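Nitroreductase family protein (Sphingopyxis sp., PDB 7DP1) reduces nitro groups of dinitroaniline herbicides, using flavin mononucleotide as cofactor and NADPH as electron donor. Local coordinates at the interface of chains A and B. Coordinates in Å, arbitrary orientation; residue numbers count along the deposited sequence, not the author numbering. Chains: chain A/B, Nitroreductase family protein.

The interface of chains A and B. Residues chain A 85, 151-152, 176, 198; chain B 148-149, 152.
A:Trp151 lies against B:Pro148 and B:Pro149, the first two residues of helix 148-167 in the partner, at the two-fold interface of this FMN-dependent nitroreductase; enzymes of the family are typically homodimers, and this helix meets its own copy here. CB of B:Pro148 sits over one face of the indole, 3.9 Å from the centroid of the six-membered ring, a CH-pi contact displaced toward the rim. The carbonyl O of B:Pro148 sits off the CE3 rim, lower over the indole plane than CB, 3.5 Å from A:Trp151 CE3. With CG anti to its carbonyl carbon and beside the backbone N (chi1 -81°), A:Trp151 turns its indole across the proline. Were A:Trp151 replaced by an alanine, B:Pro148 would probably lose its aromatic cover and a gap would open beside the ring of A:Tyr85. B:Pro149, one residue on, is held between several groups of chain A. Its CG and CD run alongside the phenol of A:Tyr85, with CG 3.8 Å from CE1, and its CB packs against CE1 of the A:Phe198 ring, with the carboxylate carbon CD of A:Glu176 nearby. The aromatic wall is braced within chain A: CZ3 of A:Trp151 stands 4.0 Å above the plane of the A:Tyr85 ring, near its rim, while CE2 of A:Tyr85 lies in the indole plane at its edge, so the two rings meet edge to face. The phenol OH of A:Tyr85 makes a short hydrogen bond (2.4 Å) to the backbone O of A:Phe198, which lies at the edge of the tyrosine ring. The bond is bent at the acceptor (C=O...donor angle 139°), the donor tilted 16° from the carbonyl plane. Deeper along the helix, CB of B:Ala152 stands above the plane of the A:Phe198 ring, just beyond its CZ corner and 3.3 Å from CZ, and also approaches the backbone O of A:Trp151 at 3.4 Å. With alanine at this position the paired helices approach closely: CA of A:Ala152 and CA of B:Ala152 are 4.0 Å apart.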
loop_
_atom_site.group_PDB
_atom_site.type_symbol
_atom_site.label_atom_id
_atom_site.label_comp_id
_atom_site.label_asym_id
_atom_site.label_seq_id
_atom_site.Cartn_x
_atom_site.Cartn_y
_atom_site.Cartn_z
ATOM N N TYR A 85 15.763 4.289 -7.355
ATOM C CA TYR A 85 15.223 3.141 -8.082
ATOM C C TYR A 85 14.515 3.665 -9.329
ATOM O O TYR A 85 14.571 4.855 -9.614
ATOM C CB TYR A 85 14.254 2.355 -7.207
ATOM C CG TYR A 85 13.173 3.235 -6.613
ATOM C CD1 TYR A 85 12.010 3.522 -7.325
ATOM C CD2 TYR A 85 13.322 3.795 -5.345
ATOM C CE1 TYR A 85 11.021 4.339 -6.784
ATOM C CE2 TYR A 85 12.335 4.608 -4.797
ATOM C CZ TYR A 85 11.190 4.877 -5.524
ATOM O OH TYR A 85 10.211 5.690 -4.996
ATOM N N TRP A 151 7.550 -3.647 0.102
ATOM C CA TRP A 151 7.148 -2.378 -0.443
ATOM C C TRP A 151 5.636 -2.265 -0.464
ATOM O O TRP A 151 5.109 -1.199 -0.197
ATOM C CB TRP A 151 7.750 -2.173 -1.840
ATOM C CG TRP A 151 9.181 -1.706 -1.715
ATOM C CD1 TRP A 151 10.195 -2.344 -1.054
ATOM C CD2 TRP A 151 9.737 -0.484 -2.207
ATOM N NE1 TRP A 151 11.348 -1.607 -1.124
ATOM C CE2 TRP A 151 11.094 -0.459 -1.829
ATOM C CE3 TRP A 151 9.227 0.577 -2.950
ATOM C CZ2 TRP A 151 11.944 0.598 -2.159
ATOM C CZ3 TRP A 151 10.066 1.622 -3.276
ATOM C CH2 TRP A 151 11.413 1.626 -2.881
ATOM N N ALA A 152 4.925 -3.363 -0.725
ATOM C CA ALA A 152 3.462 -3.282 -0.685
ATOM C C ALA A 152 2.990 -3.003 0.750
ATOM O O ALA A 152 2.054 -2.229 0.947
ATOM C CB ALA A 152 2.813 -4.563 -1.250
ATOM N N GLU A 176 6.920 10.783 -5.020
ATOM C CA GLU A 176 8.077 9.970 -5.376
ATOM C C GLU A 176 9.209 10.818 -5.930
ATOM O O GLU A 176 10.316 10.322 -6.160
ATOM C CB GLU A 176 7.689 8.915 -6.397
ATOM C CG GLU A 176 7.505 7.559 -5.805
ATOM C CD GLU A 176 6.543 6.711 -6.621
ATOM O OE1 GLU A 176 6.140 7.146 -7.726
ATOM O OE2 GLU A 176 6.196 5.616 -6.143
ATOM N N PHE A 198 11.861 5.473 -0.217
ATOM C CA PHE A 198 10.761 5.163 -1.136
ATOM C C PHE A 198 10.100 6.459 -1.613
ATOM O O PHE A 198 10.091 6.769 -2.805
ATOM C CB PHE A 198 9.742 4.212 -0.470
ATOM C CG PHE A 198 8.364 4.186 -1.129
ATOM C CD1 PHE A 198 8.208 4.248 -2.495
ATOM C CD2 PHE A 198 7.226 4.067 -0.348
ATOM C CE1 PHE A 198 6.947 4.211 -3.071
ATOM C CE2 PHE A 198 5.968 4.021 -0.919
ATOM C CZ PHE A 198 5.831 4.107 -2.283
ATOM N N PRO B 148 8.946 -1.897 -7.824
ATOM C CA PRO B 148 8.682 -1.760 -6.390
ATOM C C PRO B 148 7.738 -0.609 -5.990
ATOM O O PRO B 148 6.899 -0.855 -5.136
ATOM C CB PRO B 148 10.083 -1.565 -5.806
ATOM C CG PRO B 148 10.938 -2.340 -6.695
ATOM C CD PRO B 148 10.374 -2.134 -8.091
ATOM N N PRO B 149 7.889 0.614 -6.543
ATOM C CA PRO B 149 6.856 1.590 -6.161
ATOM C C PRO B 149 5.430 1.184 -6.616
ATOM O O PRO B 149 4.465 1.500 -5.919
ATOM C CB PRO B 149 7.305 2.866 -6.867
ATOM C CG PRO B 149 8.084 2.363 -8.081
ATOM C CD PRO B 149 8.828 1.166 -7.540
ATOM N N ALA B 152 4.049 -0.898 -4.166
ATOM C CA ALA B 152 3.556 -0.100 -3.039
ATOM C C ALA B 152 2.164 0.445 -3.346
ATOM O O ALA B 152 1.307 0.455 -2.458
ATOM C CB ALA B 152 4.532 1.053 -2.673
#